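Local atomic coordinates of lactate dehydrogenase (Eimeria maxima, PDB entry 6CT6), a protein that probably catalyses the NADH-dependent reduction of pyruvate to lactate and its reversal, and is seen here with NADH and the substrate analogue oxamate. Residues Ile82-Ile90 with Leu103-Val114; Leu172-Met182 with Leu194-Ile205. All coordinates share one frame; numbering follows the deposited sequence.

Interaction 1. Residues Ile82-Ile90 with Leu103-Val114; sequences IITAGITKI and LLPVNIKIMREV. With NAI (1,4-dihydronicotinamide adenine dinucleotide), chain D.
G86 and N107 bring the two backbones closest, their CA atoms 5.3 Å apart, where the chain leaving strand 80-83 runs along the first turns of helix 104-121. N107 clasps the backbone of I87 with both ends of its amide. I87 N donates to OD1 of N107 at 2.7 Å, in the carbonyl plane and on a lone pair although the N-H is bent to 141°, while ND2 of N107 gives a straighter bond of 3.0 Å to I87 O, which lies almost in the amide plane. The pair fixes the amide's rotation and leaves OD1 pressed against the CA of G86. Residues 82-90 comprise the end of strand 80-83 of the Rossmann-type NAD-binding domain and the loop after it, and the dinucleotide lies along that loop: T88 OG1 donates to O1A of NADH at 2.9 Å, and the CB of A85 and the CG2 of I110 pack by the adenine. I83 meets the helix with two branches. Its CD1 reaches tip to tip toward CG1 of V114 at 3.7 Å, while CG2 slides past M111, whose chain bends at chi2 and chi3 to lay CE 3.4 Å from A85 O. Toward the N-terminal end of the helix, CG1 of I87 lies anti to its carbonyl carbon (chi1 -51°) and touches both CG1 of V106 and CD1 of I110. L103, at the N-cap position, crosses I87 at about a right angle; its CD1 comes 3.3 Å from I87 O, and its CD2 packs against CG1 of I90. M137 of helix 134-145 touches both N107 and M111.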
loop_
_atom_site.group_PDB
_atom_site.type_symbol
_atom_site.label_atom_id
_atom_site.label_comp_id
_atom_site.label_asym_id
_atom_site.label_seq_id
_atom_site.Cartn_x
_atom_site.Cartn_y
_atom_site.Cartn_z
ATOM N N ILE B 82 9.025 -13.085 5.615
ATOM C CA ILE B 82 7.969 -12.471 6.419
ATOM C C ILE B 82 6.674 -13.225 6.138
ATOM O O ILE B 82 6.226 -13.294 4.986
ATOM C CB ILE B 82 7.811 -10.969 6.126
ATOM C CG1 ILE B 82 9.176 -10.265 6.136
ATOM C CG2 ILE B 82 6.907 -10.338 7.172
ATOM C CD1 ILE B 82 9.124 -8.783 5.770
ATOM N N ILE B 83 6.066 -13.773 7.190
ATOM C CA ILE B 83 4.965 -14.729 7.072
ATOM C C ILE B 83 3.657 -14.038 7.429
ATOM O O ILE B 83 3.488 -13.548 8.554
ATOM C CB ILE B 83 5.177 -15.955 7.975
ATOM C CG1 ILE B 83 6.456 -16.699 7.599
ATOM C CG2 ILE B 83 3.981 -16.909 7.880
ATOM C CD1 ILE B 83 6.947 -17.646 8.682
ATOM N N THR B 84 2.721 -14.025 6.481
ATOM C CA THR B 84 1.338 -13.655 6.751
ATOM C C THR B 84 0.367 -14.754 6.330
ATOM O O THR B 84 -0.844 -14.510 6.264
ATOM C CB THR B 84 0.989 -12.339 6.048
ATOM O OG1 THR B 84 1.176 -12.472 4.636
ATOM C CG2 THR B 84 1.844 -11.188 6.576
ATOM N N ALA B 85 0.870 -15.954 6.043
ATOM C CA ALA B 85 0.032 -17.044 5.563
ATOM C C ALA B 85 -1.018 -17.435 6.595
ATOM O O ALA B 85 -0.772 -17.407 7.803
ATOM C CB ALA B 85 0.901 -18.257 5.226
ATOM N N GLY B 86 -2.191 -17.814 6.109
ATOM C CA GLY B 86 -3.245 -18.307 6.971
ATOM C C GLY B 86 -4.603 -18.179 6.327
ATOM O O GLY B 86 -4.809 -17.429 5.370
ATOM N N ILE B 87 -5.548 -18.950 6.860
ATOM C CA ILE B 87 -6.964 -18.723 6.595
ATOM C C ILE B 87 -7.449 -17.664 7.574
ATOM O O ILE B 87 -7.273 -17.805 8.790
ATOM C CB ILE B 87 -7.773 -20.022 6.747
ATOM C CG1 ILE B 87 -7.151 -21.172 5.942
ATOM C CG2 ILE B 87 -9.224 -19.798 6.329
ATOM C CD1 ILE B 87 -7.156 -20.972 4.439
ATOM N N THR B 88 -8.053 -16.595 7.056
ATOM C CA THR B 88 -8.422 -15.459 7.891
ATOM C C THR B 88 -9.923 -15.244 8.013
ATOM O O THR B 88 -10.339 -14.298 8.690
ATOM C CB THR B 88 -7.762 -14.179 7.364
ATOM O OG1 THR B 88 -8.305 -13.840 6.084
ATOM C CG2 THR B 88 -6.258 -14.373 7.244
ATOM N N LYS B 89 -10.749 -16.084 7.393
ATOM C CA LYS B 89 -12.184 -16.027 7.630
ATOM C C LYS B 89 -12.767 -17.430 7.560
ATOM O O LYS B 89 -12.344 -18.251 6.740
ATOM C CB LYS B 89 -12.906 -15.116 6.629
ATOM C CG LYS B 89 -14.390 -14.939 6.951
ATOM C CD LYS B 89 -15.134 -14.132 5.899
ATOM C CE LYS B 89 -16.588 -13.930 6.305
ATOM N NZ LYS B 89 -17.305 -15.222 6.508
ATOM N N ILE B 90 -13.737 -17.692 8.427
ATOM C CA ILE B 90 -14.435 -18.973 8.466
ATOM C C ILE B 90 -15.581 -18.906 7.459
ATOM O O ILE B 90 -16.396 -17.975 7.535
ATOM C CB ILE B 90 -14.963 -19.277 9.873
ATOM C CG1 ILE B 90 -13.801 -19.319 10.875
ATOM C CG2 ILE B 90 -15.725 -20.598 9.890
ATOM C CD1 ILE B 90 -14.241 -19.359 12.328
ATOM N N LEU B 103 -9.294 -19.309 14.389
ATOM C CA LEU B 103 -8.757 -20.158 13.327
ATOM C C LEU B 103 -7.428 -20.799 13.710
ATOM O O LEU B 103 -6.690 -21.263 12.834
ATOM C CB LEU B 103 -8.603 -19.352 12.036
ATOM C CG LEU B 103 -9.934 -19.088 11.328
ATOM C CD1 LEU B 103 -9.964 -17.701 10.712
ATOM C CD2 LEU B 103 -10.204 -20.155 10.273
ATOM N N LEU B 104 -7.109 -20.844 15.001
ATOM C CA LEU B 104 -5.859 -21.453 15.452
ATOM C C LEU B 104 -5.678 -22.884 14.963
ATOM O O LEU B 104 -4.588 -23.204 14.462
ATOM C CB LEU B 104 -5.800 -21.380 16.984
ATOM C CG LEU B 104 -4.514 -21.841 17.675
ATOM C CD1 LEU B 104 -4.420 -21.202 19.049
ATOM C CD2 LEU B 104 -4.451 -23.357 17.814
ATOM N N PRO B 105 -6.660 -23.785 15.081
ATOM C CA PRO B 105 -6.426 -25.172 14.646
ATOM C C PRO B 105 -6.023 -25.280 13.191
ATOM O O PRO B 105 -5.271 -26.191 12.825
ATOM C CB PRO B 105 -7.779 -25.853 14.902
ATOM C CG PRO B 105 -8.479 -24.974 15.877
ATOM C CD PRO B 105 -8.041 -23.587 15.549
ATOM N N VAL B 106 -6.513 -24.376 12.349
ATOM C CA VAL B 106 -6.199 -24.414 10.926
ATOM C C VAL B 106 -4.824 -23.817 10.667
ATOM O O VAL B 106 -3.986 -24.405 9.972
ATOM C CB VAL B 106 -7.291 -23.670 10.134
ATOM C CG1 VAL B 106 -7.003 -23.718 8.638
ATOM C CG2 VAL B 106 -8.658 -24.253 10.445
ATOM N N ASN B 107 -4.567 -22.643 11.236
ATOM C CA ASN B 107 -3.358 -21.907 10.905
ATOM C C ASN B 107 -2.118 -22.495 11.568
ATOM O O ASN B 107 -1.012 -22.292 11.061
ATOM C CB ASN B 107 -3.554 -20.437 11.282
ATOM C CG ASN B 107 -4.511 -19.726 10.334
ATOM O OD1 ASN B 107 -4.561 -20.044 9.145
ATOM N ND2 ASN B 107 -5.287 -18.785 10.856
ATOM N N ILE B 108 -2.270 -23.242 12.665
ATOM C CA ILE B 108 -1.119 -23.936 13.238
ATOM C C ILE B 108 -0.542 -24.920 12.226
ATOM O O ILE B 108 0.677 -25.087 12.128
ATOM C CB ILE B 108 -1.499 -24.635 14.559
ATOM C CG1 ILE B 108 -0.244 -25.167 15.261
ATOM C CG2 ILE B 108 -2.489 -25.769 14.331
ATOM C CD1 ILE B 108 0.425 -24.142 16.139
ATOM N N LYS B 109 -1.407 -25.582 11.450
ATOM C CA LYS B 109 -0.918 -26.541 10.464
ATOM C C LYS B 109 -0.264 -25.834 9.284
ATOM O O LYS B 109 0.715 -26.336 8.720
ATOM C CB LYS B 109 -2.058 -27.445 9.987
ATOM C CG LYS B 109 -2.606 -28.358 11.074
ATOM C CD LYS B 109 -3.324 -29.569 10.496
ATOM C CE LYS B 109 -3.901 -30.439 11.600
ATOM N NZ LYS B 109 -2.863 -30.943 12.544
ATOM N N ILE B 110 -0.786 -24.669 8.897
ATOM C CA ILE B 110 -0.149 -23.887 7.840
ATOM C C ILE B 110 1.234 -23.430 8.284
ATOM O O ILE B 110 2.202 -23.495 7.517
ATOM C CB ILE B 110 -1.046 -22.697 7.445
ATOM C CG1 ILE B 110 -2.309 -23.206 6.747
ATOM C CG2 ILE B 110 -0.292 -21.720 6.541
ATOM C CD1 ILE B 110 -3.378 -22.149 6.541
ATOM N N MET B 111 1.351 -22.964 9.530
ATOM C CA MET B 111 2.649 -22.538 10.044
ATOM C C MET B 111 3.678 -23.657 9.971
ATOM O O MET B 111 4.869 -23.390 9.778
ATOM C CB MET B 111 2.510 -22.056 11.489
ATOM C CG MET B 111 1.722 -20.766 11.658
ATOM S SD MET B 111 2.424 -19.341 10.794
ATOM C CE MET B 111 1.536 -19.383 9.237
ATOM N N ARG B 112 3.245 -24.911 10.116
ATOM C CA ARG B 112 4.188 -26.022 10.120
ATOM C C ARG B 112 4.603 -26.423 8.710
ATOM O O ARG B 112 5.744 -26.853 8.510
ATOM C CB ARG B 112 3.585 -27.200 10.885
ATOM C CG ARG B 112 3.513 -26.932 12.387
ATOM C CD ARG B 112 2.712 -27.972 13.148
ATOM N NE ARG B 112 2.706 -27.689 14.584
ATOM C CZ ARG B 112 1.787 -28.132 15.439
ATOM N NH1 ARG B 112 0.775 -28.877 15.011
ATOM N NH2 ARG B 112 1.873 -27.820 16.725
ATOM N N GLU B 113 3.713 -26.279 7.723
ATOM C CA GLU B 113 4.133 -26.413 6.331
ATOM C C GLU B 113 5.143 -25.327 5.967
ATOM O O GLU B 113 6.159 -25.598 5.318
ATOM C CB GLU B 113 2.921 -26.346 5.397
ATOM C CG GLU B 113 1.803 -27.347 5.696
ATOM C CD GLU B 113 2.219 -28.790 5.473
ATOM O OE1 GLU B 113 3.114 -29.037 4.640
ATOM O OE2 GLU B 113 1.642 -29.679 6.133
ATOM N N VAL B 114 4.873 -24.083 6.375
ATOM C CA VAL B 114 5.789 -22.980 6.079
ATOM C C VAL B 114 7.144 -23.231 6.731
ATOM O O VAL B 114 8.196 -23.096 6.092
ATOM C CB VAL B 114 5.179 -21.637 6.530
ATOM C CG1 VAL B 114 6.216 -20.513 6.486
ATOM C CG2 VAL B 114 3.992 -21.278 5.654
HETATM P PA NAI D . -5.117 -12.108 4.114
HETATM O O1A NAI D . -6.206 -13.157 4.167
HETATM O O2A NAI D . -5.326 -10.856 3.296
HETATM O O5B NAI D . -3.785 -12.834 3.583
HETATM C C5B NAI D . -3.446 -14.149 4.015
HETATM C C4B NAI D . -2.906 -14.904 2.814
HETATM O O4B NAI D . -2.244 -16.110 3.201
HETATM C C3B NAI D . -4.015 -15.309 1.847
HETATM O O3B NAI D . -3.794 -14.683 0.582
HETATM C C2B NAI D . -3.910 -16.819 1.744
HETATM O O2B NAI D . -4.181 -17.308 0.429
HETATM C C1B NAI D . -2.460 -17.031 2.137
HETATM N N9A NAI D . -2.103 -18.413 2.525
HETATM C C8A NAI D . -2.865 -19.376 3.081
HETATM N N7A NAI D . -2.127 -20.506 3.264
HETATM C C5A NAI D . -0.882 -20.262 2.812
HETATM C C6A NAI D . 0.394 -20.996 2.698
HETATM N N6A NAI D . 0.503 -22.273 3.117
HETATM N N1A NAI D . 1.453 -20.347 2.160
HETATM C C2A NAI D . 1.374 -19.071 1.735
HETATM N N3A NAI D . 0.246 -18.351 1.809
HETATM C C4A NAI D . -0.882 -18.883 2.326
HETATM O O3 NAI D . -4.740 -11.699 5.633
HETATM P PN NAI D . -3.878 -10.402 6.070
HETATM O O1N NAI D . -4.818 -9.232 6.237
HETATM O O2N NAI D . -2.675 -10.281 5.163
HETATM O O5D NAI D . -3.390 -10.852 7.537
HETATM C C5D NAI D . -2.522 -11.973 7.665
HETATM C C4D NAI D . -2.303 -12.359 9.121
HETATM O O4D NAI D . -1.711 -11.283 9.861
HETATM C C3D NAI D . -3.617 -12.694 9.810
HETATM O O3D NAI D . -3.436 -13.871 10.601
HETATM C C2D NAI D . -3.885 -11.494 10.689
HETATM O O2D NAI D . -4.693 -11.797 11.826
HETATM C C1D NAI D . -2.464 -11.111 11.064
HETATM N N1N NAI D . -2.273 -9.769 11.631
HETATM C C2N NAI D . -1.319 -9.681 12.559
HETATM C C3N NAI D . -0.999 -8.495 13.183
HETATM C C7N NAI D . 0.087 -8.529 14.218
HETATM O O7N NAI D . 0.810 -9.511 14.285
HETATM N N7N NAI D . 0.236 -7.506 15.049
HETATM C C4N NAI D . -1.716 -7.217 12.839
HETATM C C5N NAI D . -2.735 -7.435 11.816
HETATM C C6N NAI D . -2.967 -8.689 11.249
#

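Interaction 2. Residues Leu172-Met182 with Leu194-Ile205; sequences LHVSPHDVQGM and LMRYITINGIPI
A small antiparallel sheet of the C-terminal domain joins these segments, strand 179-184 pairing with 199-200, which then turns back into 203-204. Q180 and T199 form the hydrogen-bonded pair, with Q180 N to T199 O at 2.8 Å and T199 N to Q180 O at 3.1 Å; V179 and I200 are the adjoining non-hydrogen-bonded pair. Beyond it N201 N reaches D178 O. On the face carrying Q180 and T199, the glutamine chain bends at chi2 (73°) and folds back over the strand next to it. OE1 of Q180 accepts from OG1 of T199 at 2.7 Å, in the carbonyl plane and on a lone pair, and takes G202 N at 3.2 Å from above that plane, so one amide oxygen ties the strand to the turn that follows. NE2 of Q180 donates to a water that in turn donates to D178 OD1 and N201 OD1. D178 OD1 is also met by ND1 of H177, in the imidazole plane but well above that of the carboxylate. On the face of V179 and I200 the contact is apolar: CD1 of I200 lies 3.6 Å from CD1 of L172 and also packs on CG2 of V179, whose side chain points the same way. The L172 methyl touches CD1 of I205 as well. Farther along, L194 N gives M182 O a nearly straight bond of 2.9 Å, a water bridges M182 N and L194 O, and CE of M182 comes obliquely to the Y197 ring, 4.1 Å from CB of Y197. The reversal from I200 to I203 is a type I' turn, with N201 and G202 at its corners, characteristic of a tight two-residue beta hairpin.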
loop_
_atom_site.group_PDB
_atom_site.type_symbol
_atom_site.label_atom_id
_atom_site.label_comp_id
_atom_site.label_asym_id
_atom_site.label_seq_id
_atom_site.Cartn_x
_atom_site.Cartn_y
_atom_site.Cartn_z
ATOM N N LEU B 172 -0.441 15.718 23.127
ATOM C CA LEU B 172 0.533 16.730 23.527
ATOM C C LEU B 172 0.927 17.687 22.408
ATOM O O LEU B 172 1.598 18.688 22.681
ATOM C CB LEU B 172 1.796 16.050 24.063
ATOM C CG LEU B 172 1.602 15.228 25.334
ATOM C CD1 LEU B 172 2.833 14.383 25.621
ATOM C CD2 LEU B 172 1.289 16.137 26.515
ATOM N N HIS B 173 0.540 17.412 21.165
ATOM C CA HIS B 173 0.962 18.216 20.017
ATOM C C HIS B 173 2.485 18.214 19.883
ATOM O O HIS B 173 3.133 19.259 19.785
ATOM C CB HIS B 173 0.402 19.636 20.115
ATOM C CG HIS B 173 -1.092 19.679 20.115
ATOM N ND1 HIS B 173 -1.840 19.652 21.273
ATOM C CD2 HIS B 173 -1.982 19.707 19.095
ATOM C CE1 HIS B 173 -3.124 19.682 20.966
ATOM N NE2 HIS B 173 -3.238 19.715 19.651
ATOM N N VAL B 174 3.052 17.008 19.886
ATOM C CA VAL B 174 4.463 16.782 19.617
ATOM C C VAL B 174 4.569 15.677 18.574
ATOM O O VAL B 174 3.672 14.839 18.439
ATOM C CB VAL B 174 5.244 16.413 20.900
ATOM C CG1 VAL B 174 4.782 15.071 21.447
ATOM C CG2 VAL B 174 6.736 16.398 20.638
ATOM N N SER B 175 5.671 15.681 17.835
ATOM C CA SER B 175 5.869 14.691 16.789
ATOM C C SER B 175 5.968 13.291 17.392
ATOM O O SER B 175 6.590 13.116 18.448
ATOM C CB SER B 175 7.141 14.999 16.001
ATOM O OG SER B 175 7.534 13.885 15.214
ATOM N N PRO B 176 5.389 12.270 16.745
ATOM C CA PRO B 176 5.609 10.894 17.218
ATOM C C PRO B 176 7.076 10.507 17.240
ATOM O O PRO B 176 7.471 9.607 17.996
ATOM C CB PRO B 176 4.815 10.043 16.215
ATOM C CG PRO B 176 3.869 10.985 15.554
ATOM C CD PRO B 176 4.563 12.301 15.525
ATOM N N HIS B 177 7.899 11.158 16.414
ATOM C CA HIS B 177 9.341 10.934 16.455
ATOM C C HIS B 177 9.885 11.050 17.874
ATOM O O HIS B 177 10.826 10.339 18.241
ATOM C CB HIS B 177 10.042 11.942 15.536
ATOM C CG HIS B 177 11.537 11.853 15.555
ATOM N ND1 HIS B 177 12.307 12.417 16.551
ATOM C CD2 HIS B 177 12.404 11.275 14.692
ATOM C CE1 HIS B 177 13.583 12.183 16.304
ATOM N NE2 HIS B 177 13.670 11.494 15.180
ATOM N N ASP B 178 9.294 11.922 18.687
ATOM C CA ASP B 178 9.805 12.222 20.017
ATOM C C ASP B 178 8.941 11.640 21.130
ATOM O O ASP B 178 9.104 12.023 22.295
ATOM C CB ASP B 178 9.943 13.736 20.178
ATOM C CG ASP B 178 10.805 14.350 19.094
ATOM O OD1 ASP B 178 11.907 13.818 18.848
ATOM O OD2 ASP B 178 10.379 15.349 18.474
ATOM N N VAL B 179 8.027 10.729 20.807
ATOM C CA VAL B 179 7.258 9.988 21.799
ATOM C C VAL B 179 7.822 8.576 21.840
ATOM O O VAL B 179 7.698 7.822 20.867
ATOM C CB VAL B 179 5.758 9.973 21.477
ATOM C CG1 VAL B 179 4.993 9.189 22.539
ATOM C CG2 VAL B 179 5.217 11.389 21.364
ATOM N N GLN B 180 8.446 8.216 22.958
ATOM C CA GLN B 180 8.890 6.850 23.196
ATOM C C GLN B 180 7.812 6.120 23.984
ATOM O O GLN B 180 7.341 6.621 25.011
ATOM C CB GLN B 180 10.218 6.817 23.954
ATOM C CG GLN B 180 11.419 7.352 23.178
ATOM C CD GLN B 180 11.414 8.863 23.036
ATOM O OE1 GLN B 180 11.188 9.591 24.003
ATOM N NE2 GLN B 180 11.663 9.343 21.823
ATOM N N GLY B 181 7.416 4.946 23.493
ATOM C CA GLY B 181 6.327 4.199 24.090
ATOM C C GLY B 181 6.405 2.723 23.765
ATOM O O GLY B 181 6.812 2.355 22.658
ATOM N N MET B 182 6.023 1.863 24.710
ATOM C CA MET B 182 6.129 0.422 24.529
ATOM C C MET B 182 4.857 -0.274 24.989
ATOM O O MET B 182 4.283 0.079 26.025
ATOM C CB MET B 182 7.322 -0.144 25.297
ATOM C CG MET B 182 8.666 0.313 24.767
ATOM S SD MET B 182 10.044 -0.446 25.642
ATOM C CE MET B 182 9.970 0.451 27.191
ATOM N N LEU B 194 2.950 0.158 28.604
ATOM C CA LEU B 194 3.773 0.529 29.757
ATOM C C LEU B 194 3.722 2.041 29.941
ATOM O O LEU B 194 4.634 2.783 29.569
ATOM C CB LEU B 194 5.201 0.031 29.571
ATOM C CG LEU B 194 5.406 -1.480 29.672
ATOM C CD1 LEU B 194 6.834 -1.849 29.297
ATOM C CD2 LEU B 194 5.083 -1.981 31.071
ATOM N N MET B 195 2.628 2.499 30.556
ATOM C CA MET B 195 2.403 3.932 30.701
ATOM C C MET B 195 3.500 4.595 31.523
ATOM O O MET B 195 3.773 5.788 31.340
ATOM C CB MET B 195 1.035 4.183 31.338
ATOM C CG MET B 195 -0.115 3.464 30.645
ATOM S SD MET B 195 -0.159 3.739 28.857
ATOM C CE MET B 195 -0.893 5.369 28.776
ATOM N N ARG B 196 4.145 3.846 32.421
ATOM C CA ARG B 196 5.187 4.427 33.261
ATOM C C ARG B 196 6.444 4.747 32.462
ATOM O O ARG B 196 7.211 5.638 32.848
ATOM C CB ARG B 196 5.521 3.476 34.412
ATOM C CG ARG B 196 6.665 3.943 35.306
ATOM C CD ARG B 196 6.757 3.111 36.582
ATOM N NE ARG B 196 7.298 1.772 36.355
ATOM C CZ ARG B 196 8.589 1.453 36.408
ATOM N NH1 ARG B 196 9.502 2.376 36.672
ATOM N NH2 ARG B 196 8.972 0.199 36.192
ATOM N N TYR B 197 6.671 4.043 31.354
ATOM C CA TYR B 197 7.886 4.186 30.563
ATOM C C TYR B 197 7.727 5.142 29.382
ATOM O O TYR B 197 8.670 5.294 28.598
ATOM C CB TYR B 197 8.346 2.820 30.047
ATOM C CG TYR B 197 9.112 1.972 31.043
ATOM C CD1 TYR B 197 10.483 2.133 31.212
ATOM C CD2 TYR B 197 8.475 0.987 31.788
ATOM C CE1 TYR B 197 11.194 1.351 32.107
ATOM C CE2 TYR B 197 9.179 0.198 32.687
ATOM C CZ TYR B 197 10.539 0.385 32.840
ATOM O OH TYR B 197 11.249 -0.391 33.729
ATOM N N ILE B 198 6.568 5.786 29.229
ATOM C CA ILE B 198 6.400 6.753 28.148
ATOM C C ILE B 198 7.299 7.947 28.420
ATOM O O ILE B 198 7.283 8.513 29.521
ATOM C CB ILE B 198 4.934 7.198 28.024
ATOM C CG1 ILE B 198 4.021 6.014 27.678
ATOM C CG2 ILE B 198 4.798 8.305 26.966
ATOM C CD1 ILE B 198 2.539 6.354 27.772
ATOM N N THR B 199 8.085 8.345 27.420
ATOM C CA THR B 199 8.900 9.543 27.536
ATOM C C THR B 199 8.719 10.428 26.313
ATOM O O THR B 199 8.410 9.955 25.214
ATOM C CB THR B 199 10.397 9.225 27.710
ATOM O OG1 THR B 199 10.918 8.621 26.519
ATOM C CG2 THR B 199 10.625 8.300 28.901
ATOM N N ILE B 200 8.903 11.724 26.531
ATOM C CA ILE B 200 8.965 12.718 25.470
ATOM C C ILE B 200 10.431 13.128 25.366
ATOM O O ILE B 200 10.940 13.885 26.201
ATOM C CB ILE B 200 8.053 13.917 25.750
ATOM C CG1 ILE B 200 6.639 13.460 26.132
ATOM C CG2 ILE B 200 8.021 14.851 24.545
ATOM C CD1 ILE B 200 5.944 12.574 25.105
ATOM N N ASN B 201 11.116 12.621 24.344
ATOM C CA ASN B 201 12.565 12.769 24.207
ATOM C C ASN B 201 13.284 12.440 25.515
ATOM O O ASN B 201 14.190 13.151 25.954
ATOM C CB ASN B 201 12.938 14.172 23.732
ATOM C CG ASN B 201 14.380 14.258 23.282
ATOM O OD1 ASN B 201 14.855 13.401 22.538
ATOM N ND2 ASN B 201 15.097 15.277 23.758
ATOM N N GLY B 202 12.880 11.333 26.139
ATOM C CA GLY B 202 13.497 10.895 27.375
ATOM C C GLY B 202 12.943 11.537 28.629
ATOM O O GLY B 202 13.293 11.099 29.735
ATOM N N ILE B 203 12.098 12.555 28.500
ATOM C CA ILE B 203 11.460 13.209 29.639
ATOM C C ILE B 203 10.289 12.344 30.098
ATOM O O ILE B 203 9.375 12.088 29.301
ATOM C CB ILE B 203 10.980 14.621 29.269
ATOM C CG1 ILE B 203 12.113 15.428 28.622
ATOM C CG2 ILE B 203 10.436 15.342 30.500
ATOM C CD1 ILE B 203 11.637 16.672 27.905
ATOM N N PRO B 204 10.255 11.880 31.349
ATOM C CA PRO B 204 9.125 11.055 31.792
ATOM C C PRO B 204 7.789 11.755 31.572
ATOM O O PRO B 204 7.641 12.952 31.824
ATOM C CB PRO B 204 9.411 10.835 33.281
ATOM C CG PRO B 204 10.883 10.957 33.397
ATOM C CD PRO B 204 11.275 12.012 32.405
ATOM N N ILE B 205 6.805 10.986 31.098
ATOM C CA ILE B 205 5.475 11.540 30.864
ATOM C C ILE B 205 4.903 12.123 32.148
ATOM O O ILE B 205 4.085 13.051 32.108
ATOM C CB ILE B 205 4.545 10.460 30.266
ATOM C CG1 ILE B 205 3.200 11.059 29.852
ATOM C CG2 ILE B 205 4.337 9.311 31.249
ATOM C CD1 ILE B 205 3.283 11.983 28.656
HETATM O O HOH W 1 13.005 12.049 20.984
HETATM O O HOH W 2 6.169 2.980 27.324
#

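In the fold
The two contacts lie on opposite sides of the chain's centre, with their own centres 35 Å apart and nearest atoms about 20 Å apart, and they follow one another along the sequence without touching. Interaction 1 belongs to the NAD-binding domain and borders the cofactor; the side chain of T88 is about 10 Å from the bound oxamate, whose pocket includes R100 in the loop between 82-90 and 103-114. Interaction 2 sits in the C-terminal domain, where M195 touches a bound glucose and the L194 side chain is about 7 Å from it. Around S175 to H177 that contact also packs on D61 and N62 of the second subunit, whereas interaction 1 meets no other protein chain of the assembly.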